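Local coordinates for uncharacterized protein SAV2460 (Streptomyces avermitilis, PDB 2QNG) that is of unknown function but binds two calcium ions and belongs to the TerD family, whose members are linked to tellurite resistance, at residues R76-S88 / E98-Y111. Residues are numbered along the deposited sequence; the frame is centred on the assembly and turned at random. Where two conformers were deposited one is given.
Sequences RSPDGTIYLNRDS and EVMTLELNRLDSRY. With CA (calcium ion), chain C.
Tyr-83 and Thr-101 form an antiparallel hydrogen-bonded pair, their backbones joined by Thr-101 N to Tyr-83 O (2.8 Å) and the reverse bond. Just past the strand ends, Glu-103 N adds one more backbone bond, to Thr-81 O. At the other end Asn-85 and Arg-86 both face Val-99, a classic beta bulge: Val-99 O takes Asn-85 N at 2.7 Å and, weakly, Arg-86 N, while Val-99 N donates to Arg-86 O. Strand 82-86 is thus held as the edge of its five-stranded sheet; strand 98-102 bonds to strand 33-40 on its other side.

Among the polar side chains, Tyr-83 CG sits between its own N and carbonyl carbon (chi1 48°), which lays the ring alongside Thr-101, whose CB makes a CH-pi contact with one face. From the ring's edge the phenol donates to Glu-103 OE2 (2.5 Å), meeting the carboxylate from above its plane. Glu-103 OE1 takes Arg-106 NH1 at 2.7 Å, in the guanidinium plane, and Thr-81 CG2 packs over the centre of that guanidinium. A glutamine in place of Glu-103 would probably cost Arg-106 its charged mate and weaken the grip on the Tyr-83 hydroxyl.

Apolar contacts lie on the face bearing Ile-82, Leu-84, Met-100 and Leu-102, turned toward strand 51-59 of the second sheet. Ile-82 CG2 touches Leu-102 CD2 and, in one of two conformers, SE of Met-100 (a selenomethionine) at 3.9 Å.

Beyond the bulge, in one of two conformers, Glu-98 OE1 accepts Ser-88 N (3.2 Å) and binds calcium at 2.6 Å, while OE2 takes Ile-53 N. Ser-88 O and a water are further ligands, and Asp-50, Leu-51 and Asp-52 complete the site. Because one carboxylate oxygen serves both metal and backbone, the calcium probably helps fix how the hairpin's loop leaves the strand.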
loop_
_atom_site.group_PDB
_atom_site.type_symbol
_atom_site.label_atom_id
_atom_site.label_comp_id
_atom_site.label_asym_id
_atom_site.label_seq_id
_atom_site.Cartn_x
_atom_site.Cartn_y
_atom_site.Cartn_z
ATOM N N ARG A 76 8.390 -10.612 -4.042
ATOM C CA ARG A 76 8.700 -10.866 -2.617
ATOM C C ARG A 76 9.792 -9.971 -2.088
ATOM O O ARG A 76 10.688 -9.598 -2.822
ATOM C CB ARG A 76 9.148 -12.328 -2.406
ATOM C CG ARG A 76 8.029 -13.334 -2.684
ATOM C CD ARG A 76 8.504 -14.779 -2.839
ATOM N NE ARG A 76 9.147 -15.335 -1.643
ATOM C CZ ARG A 76 8.513 -16.043 -0.695
ATOM N NH1 ARG A 76 7.205 -16.244 -0.768
ATOM N NH2 ARG A 76 9.195 -16.550 0.340
ATOM N N SER A 77 9.703 -9.657 -0.784
ATOM C CA SER A 77 10.798 -8.959 -0.115
ATOM C C SER A 77 12.070 -9.804 -0.169
ATOM O O SER A 77 12.006 -11.019 -0.059
ATOM C CB SER A 77 10.454 -8.770 1.357
ATOM O OG SER A 77 11.609 -8.373 2.069
ATOM N N PRO A 78 13.246 -9.165 -0.294
ATOM C CA PRO A 78 14.473 -9.980 -0.282
ATOM C C PRO A 78 14.812 -10.494 1.113
ATOM O O PRO A 78 15.557 -11.463 1.248
ATOM C CB PRO A 78 15.549 -9.015 -0.794
ATOM C CG PRO A 78 15.024 -7.646 -0.504
ATOM C CD PRO A 78 13.506 -7.727 -0.473
ATOM N N ASP A 79 14.222 -9.857 2.130
ATOM C CA ASP A 79 14.583 -10.092 3.529
ATOM C C ASP A 79 13.435 -10.724 4.353
ATOM O O ASP A 79 13.623 -10.942 5.553
ATOM C CB ASP A 79 15.163 -8.795 4.220
ATOM C CG ASP A 79 14.238 -7.564 4.112
ATOM O OD1 ASP A 79 13.022 -7.761 4.281
ATOM O OD2 ASP A 79 14.722 -6.398 3.889
ATOM N N GLY A 80 12.263 -10.978 3.730
ATOM C CA GLY A 80 11.105 -11.617 4.393
ATOM C C GLY A 80 10.384 -10.796 5.483
ATOM O O GLY A 80 9.559 -11.315 6.254
ATOM N N THR A 81 10.721 -9.519 5.574
ATOM C CA THR A 81 10.199 -8.688 6.650
ATOM C C THR A 81 8.912 -7.988 6.258
ATOM O O THR A 81 8.201 -7.523 7.129
ATOM C CB THR A 81 11.222 -7.638 7.113
ATOM O OG1 THR A 81 11.572 -6.779 6.017
ATOM C CG2 THR A 81 12.484 -8.337 7.630
ATOM N N ILE A 82 8.628 -7.890 4.957
ATOM C CA ILE A 82 7.405 -7.261 4.451
ATOM C C ILE A 82 6.841 -8.294 3.497
ATOM O O ILE A 82 7.575 -8.803 2.633
ATOM C CB ILE A 82 7.692 -5.963 3.681
ATOM C CG1 ILE A 82 8.214 -4.874 4.630
ATOM C CG2 ILE A 82 6.449 -5.477 2.948
ATOM C CD1 ILE A 82 8.805 -3.640 3.942
ATOM N N TYR A 83 5.569 -8.652 3.680
ATOM C CA TYR A 83 5.019 -9.762 2.915
ATOM C C TYR A 83 3.519 -9.649 2.743
ATOM O O TYR A 83 2.809 -9.196 3.649
ATOM C CB TYR A 83 5.390 -11.126 3.535
ATOM C CG TYR A 83 5.178 -11.281 5.024
ATOM C CD1 TYR A 83 4.028 -11.896 5.521
ATOM C CD2 TYR A 83 6.129 -10.805 5.935
ATOM C CE1 TYR A 83 3.824 -12.056 6.888
ATOM C CE2 TYR A 83 5.934 -10.950 7.312
ATOM C CZ TYR A 83 4.794 -11.596 7.780
ATOM O OH TYR A 83 4.622 -11.741 9.148
ATOM N N LEU A 84 3.056 -10.070 1.571
ATOM C CA LEU A 84 1.645 -10.093 1.288
ATOM C C LEU A 84 1.089 -11.386 1.901
ATOM O O LEU A 84 1.618 -12.481 1.666
ATOM C CB LEU A 84 1.411 -10.010 -0.226
ATOM C CG LEU A 84 -0.014 -9.792 -0.703
ATOM C CD1 LEU A 84 -0.480 -8.394 -0.376
ATOM C CD2 LEU A 84 -0.041 -10.029 -2.189
ATOM N N ASN A 85 0.055 -11.254 2.717
ATOM C CA ASN A 85 -0.554 -12.427 3.383
ATOM C C ASN A 85 -1.581 -13.083 2.471
ATOM O O ASN A 85 -1.732 -14.310 2.464
ATOM C CB ASN A 85 -1.210 -12.009 4.711
ATOM C CG ASN A 85 -0.244 -11.237 5.598
ATOM O OD1 ASN A 85 -0.283 -10.022 5.655
ATOM N ND2 ASN A 85 0.676 -11.937 6.212
ATOM N N ARG A 86 -2.296 -12.266 1.710
ATOM C CA ARG A 86 -3.268 -12.793 0.790
ATOM C C ARG A 86 -3.614 -11.728 -0.217
ATOM O O ARG A 86 -3.428 -10.537 0.045
ATOM C CB ARG A 86 -4.478 -13.322 1.535
ATOM C CG ARG A 86 -5.336 -12.265 2.089
ATOM C CD ARG A 86 -6.783 -12.584 1.688
ATOM N NE ARG A 86 -7.779 -12.136 2.650
ATOM C CZ ARG A 86 -7.669 -12.261 3.975
ATOM N NH1 ARG A 86 -6.606 -12.849 4.511
ATOM N NH2 ARG A 86 -8.642 -11.804 4.764
ATOM N N ASP A 87 -4.059 -12.177 -1.387
ATOM C CA ASP A 87 -4.430 -11.278 -2.466
ATOM C C ASP A 87 -5.802 -11.608 -2.995
ATOM O O ASP A 87 -6.381 -12.651 -2.646
ATOM C CB ASP A 87 -3.396 -11.299 -3.602
ATOM C CG ASP A 87 -3.651 -12.385 -4.632
ATOM O OD1 ASP A 87 -3.995 -13.541 -4.269
ATOM O OD2 ASP A 87 -3.484 -12.094 -5.842
ATOM N N SER A 88 -6.287 -10.726 -3.874
ATOM C CA SER A 88 -7.490 -11.011 -4.651
ATOM C C SER A 88 -7.360 -10.301 -5.974
ATOM O O SER A 88 -6.911 -9.152 -6.022
ATOM C CB SER A 88 -8.710 -10.434 -3.938
ATOM O OG SER A 88 -9.874 -10.633 -4.716
ATOM N N GLU A 98 -7.257 -8.257 0.519
ATOM C CA GLU A 98 -5.810 -8.312 0.356
ATOM C C GLU A 98 -5.186 -7.688 1.593
ATOM O O GLU A 98 -5.643 -6.655 2.079
ATOM C CB GLU A 98 -5.433 -7.594 -0.946
ATOM C CG GLU A 98 -3.971 -7.685 -1.374
ATOM C CD GLU A 98 -3.787 -7.511 -2.890
ATOM O OE1 GLU A 98 -4.616 -8.008 -3.696
ATOM O OE2 GLU A 98 -2.780 -6.899 -3.286
ATOM N N VAL A 99 -4.172 -8.365 2.132
ATOM C CA VAL A 99 -3.583 -7.999 3.412
ATOM C C VAL A 99 -2.078 -8.098 3.281
ATOM O O VAL A 99 -1.573 -9.076 2.743
ATOM C CB VAL A 99 -4.068 -8.935 4.556
ATOM C CG1 VAL A 99 -3.483 -8.499 5.892
ATOM C CG2 VAL A 99 -5.613 -8.985 4.622
HETATM N N MSE A 100 -1.384 -7.074 3.778
HETATM C CA MSE A 100 0.085 -7.094 3.813
HETATM C C MSE A 100 0.586 -6.805 5.207
HETATM O O MSE A 100 0.014 -6.001 5.926
HETATM C CB MSE A 100 0.667 -6.068 2.847
HETATM C CG MSE A 100 2.188 -6.000 2.880
HETATM SE SE MSE A 100 2.912 -4.701 1.611
HETATM C CE MSE A 100 2.534 -5.612 -0.104
ATOM N N THR A 101 1.656 -7.496 5.577
ATOM C CA THR A 101 2.302 -7.305 6.870
ATOM C C THR A 101 3.679 -6.661 6.693
ATOM O O THR A 101 4.439 -7.063 5.806
ATOM C CB THR A 101 2.463 -8.659 7.544
ATOM O OG1 THR A 101 1.160 -9.231 7.744
ATOM C CG2 THR A 101 3.152 -8.549 8.910
ATOM N N LEU A 102 3.968 -5.648 7.526
ATOM C CA LEU A 102 5.267 -4.991 7.503
ATOM C C LEU A 102 5.891 -5.089 8.881
ATOM O O LEU A 102 5.436 -4.446 9.812
ATOM C CB LEU A 102 5.112 -3.524 7.084
ATOM C CG LEU A 102 4.380 -3.373 5.725
ATOM C CD1 LEU A 102 2.888 -3.086 5.887
ATOM C CD2 LEU A 102 5.026 -2.272 4.935
ATOM N N GLU A 103 6.898 -5.946 9.009
ATOM C CA GLU A 103 7.610 -6.132 10.275
ATOM C C GLU A 103 8.684 -5.066 10.374
ATOM O O GLU A 103 9.900 -5.341 10.241
ATOM C CB GLU A 103 8.146 -7.576 10.409
ATOM C CG GLU A 103 6.942 -8.530 10.573
ATOM C CD GLU A 103 7.224 -10.031 10.643
ATOM O OE1 GLU A 103 8.345 -10.428 10.501
ATOM O OE2 GLU A 103 6.258 -10.798 10.818
ATOM N N LEU A 104 8.240 -3.839 10.629
ATOM C CA LEU A 104 9.139 -2.692 10.562
ATOM C C LEU A 104 10.298 -2.800 11.546
ATOM O O LEU A 104 11.437 -2.404 11.246
ATOM C CB LEU A 104 8.366 -1.403 10.847
ATOM C CG LEU A 104 7.298 -0.976 9.819
ATOM C CD1 LEU A 104 6.614 0.287 10.242
ATOM C CD2 LEU A 104 7.885 -0.811 8.424
ATOM N N ASN A 105 10.023 -3.341 12.735
ATOM C CA ASN A 105 11.092 -3.519 13.737
ATOM C C ASN A 105 12.280 -4.306 13.187
ATOM O O ASN A 105 13.429 -4.068 13.591
ATOM C CB ASN A 105 10.505 -4.234 14.968
ATOM C CG ASN A 105 11.522 -4.460 16.055
ATOM O OD1 ASN A 105 12.102 -3.522 16.554
ATOM N ND2 ASN A 105 11.715 -5.717 16.437
ATOM N N ARG A 106 11.981 -5.290 12.326
ATOM C CA ARG A 106 13.015 -6.161 11.794
ATOM C C ARG A 106 13.802 -5.581 10.623
ATOM O O ARG A 106 14.811 -6.192 10.221
ATOM C CB ARG A 106 12.423 -7.508 11.372
ATOM C CG ARG A 106 11.859 -8.337 12.529
ATOM C CD ARG A 106 11.248 -9.669 11.961
ATOM N NE ARG A 106 12.223 -10.426 11.154
ATOM C CZ ARG A 106 11.954 -11.160 10.067
ATOM N NH1 ARG A 106 10.722 -11.279 9.560
ATOM N NH2 ARG A 106 12.952 -11.787 9.458
ATOM N N LEU A 107 13.351 -4.461 10.049
ATOM C CA LEU A 107 14.095 -3.861 8.932
ATOM C C LEU A 107 15.473 -3.395 9.365
ATOM O O LEU A 107 15.628 -2.739 10.406
ATOM C CB LEU A 107 13.354 -2.663 8.345
ATOM C CG LEU A 107 12.250 -2.980 7.367
ATOM C CD1 LEU A 107 11.455 -1.726 7.033
ATOM C CD2 LEU A 107 12.809 -3.593 6.078
ATOM N N ASP A 108 16.464 -3.733 8.549
ATOM C CA ASP A 108 17.833 -3.312 8.787
ATOM C C ASP A 108 17.885 -1.786 8.851
ATOM O O ASP A 108 17.151 -1.111 8.140
ATOM C CB ASP A 108 18.722 -3.824 7.649
ATOM C CG ASP A 108 20.172 -3.458 7.833
ATOM O OD1 ASP A 108 20.853 -4.098 8.666
ATOM O OD2 ASP A 108 20.634 -2.537 7.133
ATOM N N SER A 109 18.771 -1.241 9.678
ATOM C CA SER A 109 18.829 0.203 9.889
ATOM C C SER A 109 19.082 1.018 8.621
ATOM O O SER A 109 18.736 2.204 8.576
ATOM C CB SER A 109 19.896 0.559 10.928
ATOM O OG SER A 109 21.184 0.320 10.401
ATOM N N ARG A 110 19.695 0.398 7.607
ATOM C CA ARG A 110 19.906 1.044 6.308
ATOM C C ARG A 110 18.610 1.603 5.706
ATOM O O ARG A 110 18.641 2.503 4.874
ATOM C CB ARG A 110 20.566 0.069 5.322
ATOM C CG ARG A 110 19.649 -1.026 4.771
ATOM C CD ARG A 110 20.341 -1.877 3.704
ATOM N NE ARG A 110 21.118 -2.962 4.298
ATOM C CZ ARG A 110 20.846 -4.258 4.159
ATOM N NH1 ARG A 110 19.816 -4.660 3.429
ATOM N NH2 ARG A 110 21.625 -5.159 4.742
ATOM N N TYR A 111 17.471 1.024 6.105
ATOM C CA TYR A 111 16.158 1.476 5.622
ATOM C C TYR A 111 15.580 2.474 6.590
ATOM O O TYR A 111 15.416 2.165 7.769
ATOM C CB TYR A 111 15.196 0.293 5.443
ATOM C CG TYR A 111 15.760 -0.740 4.507
ATOM C CD1 TYR A 111 15.905 -0.458 3.145
ATOM C CD2 TYR A 111 16.193 -1.977 4.983
ATOM C CE1 TYR A 111 16.452 -1.391 2.272
ATOM C CE2 TYR A 111 16.734 -2.929 4.120
ATOM C CZ TYR A 111 16.870 -2.624 2.764
ATOM O OH TYR A 111 17.426 -3.554 1.911
HETATM CA CA CA C . -5.065 -7.757 -6.262
HETATM O O HOH W 1 16.054 -5.652 6.451
HETATM O O HOH W 2 17.161 -6.051 2.653
HETATM O O HOH W 3 -3.706 -9.588 -6.772
#